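Iron binding protein FbpA (Mannheimia haemolytica, PDB 1Q35) probably captures ferric iron in the periplasm as the solute-binding protein of a bacterial iron-uptake system. Local coordinates at residues 119-124 against 225-230; 149-152 against 158-161. All coordinates share one frame; numbering follows the deposited sequence.

Contact 1 of 2, residues 119-124 against 225-230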
loop_
_atom_site.group_PDB
_atom_site.type_symbol
_atom_site.label_atom_id
_atom_site.label_comp_id
_atom_site.label_asym_id
_atom_site.label_seq_id
_atom_site.Cartn_x
_atom_site.Cartn_y
_atom_site.Cartn_z
ATOM N N PHE A 119 4.923 21.206 2.641
ATOM C CA PHE A 119 5.131 20.615 1.317
ATOM C C PHE A 119 4.071 19.559 1.018
ATOM O O PHE A 119 3.777 18.711 1.845
ATOM C CB PHE A 119 6.533 20.010 1.206
ATOM C CG PHE A 119 6.996 19.810 -0.211
ATOM C CD1 PHE A 119 7.825 20.743 -0.823
ATOM C CD2 PHE A 119 6.601 18.694 -0.945
ATOM C CE1 PHE A 119 8.262 20.561 -2.127
ATOM C CE2 PHE A 119 7.044 18.510 -2.254
ATOM C CZ PHE A 119 7.867 19.446 -2.839
ATOM N N ASP A 120 3.536 19.609 -0.193
ATOM C CA ASP A 120 2.389 18.808 -0.606
ATOM C C ASP A 120 2.780 17.996 -1.838
ATOM O O ASP A 120 3.645 18.410 -2.611
ATOM C CB ASP A 120 1.253 19.775 -0.954
ATOM C CG ASP A 120 -0.107 19.122 -1.025
ATOM O OD1 ASP A 120 -0.307 18.180 -1.825
ATOM O OD2 ASP A 120 -1.057 19.557 -0.344
ATOM N N TYR A 121 2.134 16.848 -2.039
ATOM C CA TYR A 121 2.192 16.160 -3.338
ATOM C C TYR A 121 2.044 17.143 -4.499
ATOM O O TYR A 121 2.755 17.043 -5.494
ATOM C CB TYR A 121 1.091 15.096 -3.450
ATOM C CG TYR A 121 1.133 14.085 -2.335
ATOM C CD1 TYR A 121 1.991 12.993 -2.384
ATOM C CD2 TYR A 121 0.340 14.242 -1.201
ATOM C CE1 TYR A 121 2.044 12.075 -1.345
ATOM C CE2 TYR A 121 0.395 13.336 -0.157
ATOM C CZ TYR A 121 1.242 12.257 -0.236
ATOM O OH TYR A 121 1.303 11.373 0.811
ATOM N N LEU A 122 1.110 18.078 -4.362
ATOM C CA LEU A 122 0.816 19.058 -5.407
ATOM C C LEU A 122 2.030 19.854 -5.851
ATOM O O LEU A 122 2.103 20.286 -7.003
ATOM C CB LEU A 122 -0.253 20.040 -4.932
ATOM C CG LEU A 122 -1.662 19.480 -4.767
ATOM C CD1 LEU A 122 -2.514 20.462 -3.991
ATOM C CD2 LEU A 122 -2.283 19.170 -6.127
ATOM N N ASP A 123 2.969 20.088 -4.944
ATOM C CA ASP A 123 4.160 20.861 -5.284
ATOM C C ASP A 123 5.008 20.185 -6.358
ATOM O O ASP A 123 5.669 20.869 -7.133
ATOM C CB ASP A 123 4.953 21.190 -4.020
ATOM C CG ASP A 123 4.192 22.138 -3.130
ATOM O OD1 ASP A 123 3.966 21.826 -1.960
ATOM O OD2 ASP A 123 3.698 23.205 -3.542
ATOM N N LEU A 124 4.957 18.858 -6.435
ATOM C CA LEU A 124 5.716 18.110 -7.441
ATOM C C LEU A 124 5.289 18.385 -8.885
ATOM O O LEU A 124 6.020 18.034 -9.808
ATOM C CB LEU A 124 5.650 16.605 -7.162
ATOM C CG LEU A 124 6.234 16.127 -5.832
ATOM C CD1 LEU A 124 6.014 14.626 -5.695
ATOM C CD2 LEU A 124 7.709 16.468 -5.725
ATOM N N HIS A 225 -4.080 18.305 3.407
ATOM C CA HIS A 225 -4.617 16.976 3.692
ATOM C C HIS A 225 -3.552 15.970 4.100
ATOM O O HIS A 225 -3.802 14.767 4.098
ATOM C CB HIS A 225 -5.409 16.479 2.490
ATOM C CG HIS A 225 -6.498 17.415 2.085
ATOM N ND1 HIS A 225 -7.752 17.387 2.656
ATOM C CD2 HIS A 225 -6.496 18.468 1.235
ATOM C CE1 HIS A 225 -8.496 18.334 2.116
ATOM N NE2 HIS A 225 -7.759 19.011 1.257
ATOM N N GLY A 226 -2.373 16.457 4.466
ATOM C CA GLY A 226 -1.369 15.617 5.086
ATOM C C GLY A 226 -0.823 14.519 4.193
ATOM O O GLY A 226 -0.731 14.657 2.975
ATOM N N THR A 227 -0.467 13.409 4.819
ATOM C CA THR A 227 0.152 12.280 4.149
ATOM C C THR A 227 -0.894 11.219 3.832
ATOM O O THR A 227 -1.690 10.839 4.689
ATOM C CB THR A 227 1.246 11.694 5.053
ATOM O OG1 THR A 227 2.365 12.591 5.115
ATOM C CG2 THR A 227 1.810 10.399 4.492
ATOM N N HIS A 228 -0.879 10.750 2.592
ATOM C CA HIS A 228 -1.731 9.662 2.140
ATOM C C HIS A 228 -1.360 8.354 2.820
ATOM O O HIS A 228 -0.202 7.939 2.812
ATOM C CB HIS A 228 -1.597 9.517 0.620
ATOM C CG HIS A 228 -2.306 8.334 0.034
ATOM N ND1 HIS A 228 -3.671 8.294 -0.168
ATOM C CD2 HIS A 228 -1.825 7.153 -0.425
ATOM C CE1 HIS A 228 -3.997 7.138 -0.720
ATOM N NE2 HIS A 228 -2.896 6.428 -0.891
ATOM N N LYS A 229 -2.367 7.725 3.419
ATOM C CA LYS A 229 -2.266 6.396 4.000
ATOM C C LYS A 229 -3.099 5.397 3.219
ATOM O O LYS A 229 -4.182 5.706 2.726
ATOM C CB LYS A 229 -2.776 6.406 5.442
ATOM C CG LYS A 229 -2.056 7.345 6.371
ATOM C CD LYS A 229 -0.623 6.958 6.587
ATOM C CE LYS A 229 -0.449 5.615 7.279
ATOM N NZ LYS A 229 -1.149 5.561 8.584
ATOM N N ASN A 230 -2.590 4.180 3.133
ATOM C CA ASN A 230 -3.321 3.060 2.553
ATOM C C ASN A 230 -3.041 1.831 3.442
ATOM O O ASN A 230 -2.268 1.920 4.396
ATOM C CB ASN A 230 -2.870 2.888 1.090
ATOM C CG ASN A 230 -3.862 2.115 0.214
ATOM O OD1 ASN A 230 -4.739 1.392 0.702
ATOM N ND2 ASN A 230 -3.700 2.256 -1.102
HETATM O O HOH W 1 -2.403 17.839 1.106
#
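Tyr121 swings its ring across to 226-228 because CG stands anti to its own carbonyl carbon (chi1 -56°), while His228, with CG anti to the backbone N (chi1 174°), starts toward the tyrosine at CB but carries its imidazole away, so that its CB and peptide N-H are what meet the phenol. The bond that results, His228 N to Tyr121 OH, measures 2.9 Å with an N-H...O angle of 159°. Tyr121 OH is also hydrogen-bonded to Arg103 O, so two partners grip the buried phenol oxygen and limit how the ring can shift. His228 CB packs 3.4 Å from Tyr121 OH, and the two side chains cross at about a right angle. Gly226 O comes to the edge of the ring, near its plane, 3.6 Å from Tyr121 CE2. Thr227 adds its CA, 3.6 Å from Tyr121 OH.

In this solute-binding protein fold, strand 228-236 runs antiparallel to strand 96-108, and His228 and Arg103 share backbone hydrogen bonding there. Tyr121 thus ties the loop after strand 96-108 to the backbone at His228, whose side chain lies about 7 Å from that of Tyr142, a ferric-iron ligand in another structure of this protein; no iron is bound here.

The tyrosine is launched from a well-braced turn. Asp120 OD1 accepts from Leu122 N, forming an Asx turn at the start of the 3-10 segment 121-124, and Asp123 OD1 reaches back to Asp120 N. Asp120 OD2 receives a bond from a water at 2.6 Å, and that water accepts from His225 N, making a second, solvent-mediated link between the segments.

Contact 2 of 2, residues 149-152 against 158-161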
loop_
_atom_site.group_PDB
_atom_site.type_symbol
_atom_site.label_atom_id
_atom_site.label_comp_id
_atom_site.label_asym_id
_atom_site.label_seq_id
_atom_site.Cartn_x
_atom_site.Cartn_y
_atom_site.Cartn_z
ATOM N N ALA A 149 -7.626 9.770 -3.765
ATOM C CA ALA A 149 -7.786 10.641 -2.605
ATOM C C ALA A 149 -7.769 12.106 -3.044
ATOM O O ALA A 149 -8.560 12.919 -2.566
ATOM C CB ALA A 149 -6.696 10.386 -1.579
ATOM N N MET A 150 -6.876 12.442 -3.971
ATOM C CA MET A 150 -6.787 13.805 -4.471
ATOM C C MET A 150 -8.093 14.226 -5.158
ATOM O O MET A 150 -8.521 15.362 -5.007
ATOM C CB MET A 150 -5.573 13.963 -5.385
ATOM C CG MET A 150 -4.261 13.758 -4.628
ATOM S SD MET A 150 -2.774 13.888 -5.612
ATOM C CE MET A 150 -2.612 15.678 -5.700
ATOM N N ILE A 151 -8.752 13.320 -5.874
ATOM C CA ILE A 151 -10.050 13.641 -6.463
ATOM C C ILE A 151 -11.088 13.971 -5.382
ATOM O O ILE A 151 -11.866 14.910 -5.526
ATOM C CB ILE A 151 -10.552 12.506 -7.379
ATOM C CG1 ILE A 151 -9.697 12.424 -8.646
ATOM C CG2 ILE A 151 -12.035 12.711 -7.735
ATOM C CD1 ILE A 151 -9.983 11.207 -9.492
ATOM N N GLU A 152 -11.100 13.214 -4.294
ATOM C CA GLU A 152 -12.014 13.519 -3.189
ATOM C C GLU A 152 -11.795 14.947 -2.683
ATOM O O GLU A 152 -12.751 15.674 -2.402
ATOM C CB GLU A 152 -11.830 12.516 -2.045
ATOM C CG GLU A 152 -12.874 12.614 -0.940
ATOM C CD GLU A 152 -14.212 11.983 -1.286
ATOM O OE1 GLU A 152 -14.457 11.640 -2.463
ATOM O OE2 GLU A 152 -15.043 11.829 -0.362
ATOM N N LYS A 158 -8.756 19.710 -11.218
ATOM C CA LYS A 158 -7.524 20.030 -10.501
ATOM C C LYS A 158 -6.615 18.810 -10.400
ATOM O O LYS A 158 -5.398 18.943 -10.500
ATOM C CB LYS A 158 -7.847 20.567 -9.098
ATOM C CG LYS A 158 -6.654 21.066 -8.281
ATOM C CD LYS A 158 -7.075 21.667 -6.934
ATOM C CE LYS A 158 -7.520 23.118 -7.025
ATOM N NZ LYS A 158 -8.494 23.469 -5.942
ATOM N N THR A 159 -7.179 17.626 -10.199
ATOM C CA THR A 159 -6.350 16.426 -10.130
ATOM C C THR A 159 -5.702 16.138 -11.493
ATOM O O THR A 159 -4.536 15.764 -11.557
ATOM C CB THR A 159 -7.142 15.218 -9.610
ATOM O OG1 THR A 159 -7.625 15.502 -8.291
ATOM C CG2 THR A 159 -6.230 14.012 -9.444
ATOM N N LYS A 160 -6.442 16.333 -12.582
ATOM C CA LYS A 160 -5.869 16.149 -13.916
ATOM C C LYS A 160 -4.744 17.145 -14.173
ATOM O O LYS A 160 -3.708 16.772 -14.719
ATOM C CB LYS A 160 -6.929 16.263 -15.011
ATOM C CG LYS A 160 -6.384 15.880 -16.389
ATOM C CD LYS A 160 -7.475 15.848 -17.442
ATOM C CE LYS A 160 -6.910 15.474 -18.798
ATOM N NZ LYS A 160 -7.986 15.363 -19.817
ATOM N N ALA A 161 -4.941 18.399 -13.785
ATOM C CA ALA A 161 -3.899 19.411 -13.945
ATOM C C ALA A 161 -2.649 19.017 -13.160
ATOM O O ALA A 161 -1.529 19.176 -13.653
ATOM C CB ALA A 161 -4.391 20.782 -13.527
#
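Helix 141-168 bends sharply between residues 152 and 158, and here one arm of it meets the other. Ile151 and Thr159 are eight residues apart, yet their CA atoms come within 5.9 Å, about half of what a straight helix would allow. Thr159 is the side chain in the angle of the bend, wedged against the backbone of Met150 and Ile151.

Its OG1 stands anti to the carbonyl carbon (chi1 -60°), beside the backbone N, where it can bond to Gly155 O, four residues back in the bend itself, and at the same time comes to 3.4 Å from Met150 O. Ile151 N is close by as well, but neither of these two approaches from the other arm has the angle of a hydrogen bond. Around the hydroxyl the packing is aliphatic. Ile151 CG1 lies 3.7 Å from Thr159 OG1 and 3.9 Å from Thr159 CG2, the two side chains crossing at about a right angle, while Met150 CB lies 4.1 Å from that methyl, Thr159 CG2. Further out, Ile151 packs on Ala303, Ala304 and Leu307 of helix 301-311, and Met150 on Phe162.

With its hydroxyl taken up by Gly155 O at the bend, Thr159 can lie against the backbone of the other arm as a compact, largely van der Waals wedge, so no direct hydrogen bond joins these two segments across the bend.

In the fold
Both contacts are buried, and they adjoin: Leu122 CD2 of contact 1 packs 3.5 Å from Met150 CE of contact 2, and His228 ND1 lies 3.9 Å from Ala149 CB. Contact 1 joins a loop to the backbone that runs into a sheet strand, close to the residues that bind iron; contact 2 stays within the single bent helix 141-168, further from the chain's centre and away from the annotated sites. Their chemistry differs accordingly. In 119-124 against 225-230 a phenol hydrogen bond and a bridging water span the gap, whereas 149-152 against 158-161 meet by van der Waals packing. The first arm of that helix lies over contact 1.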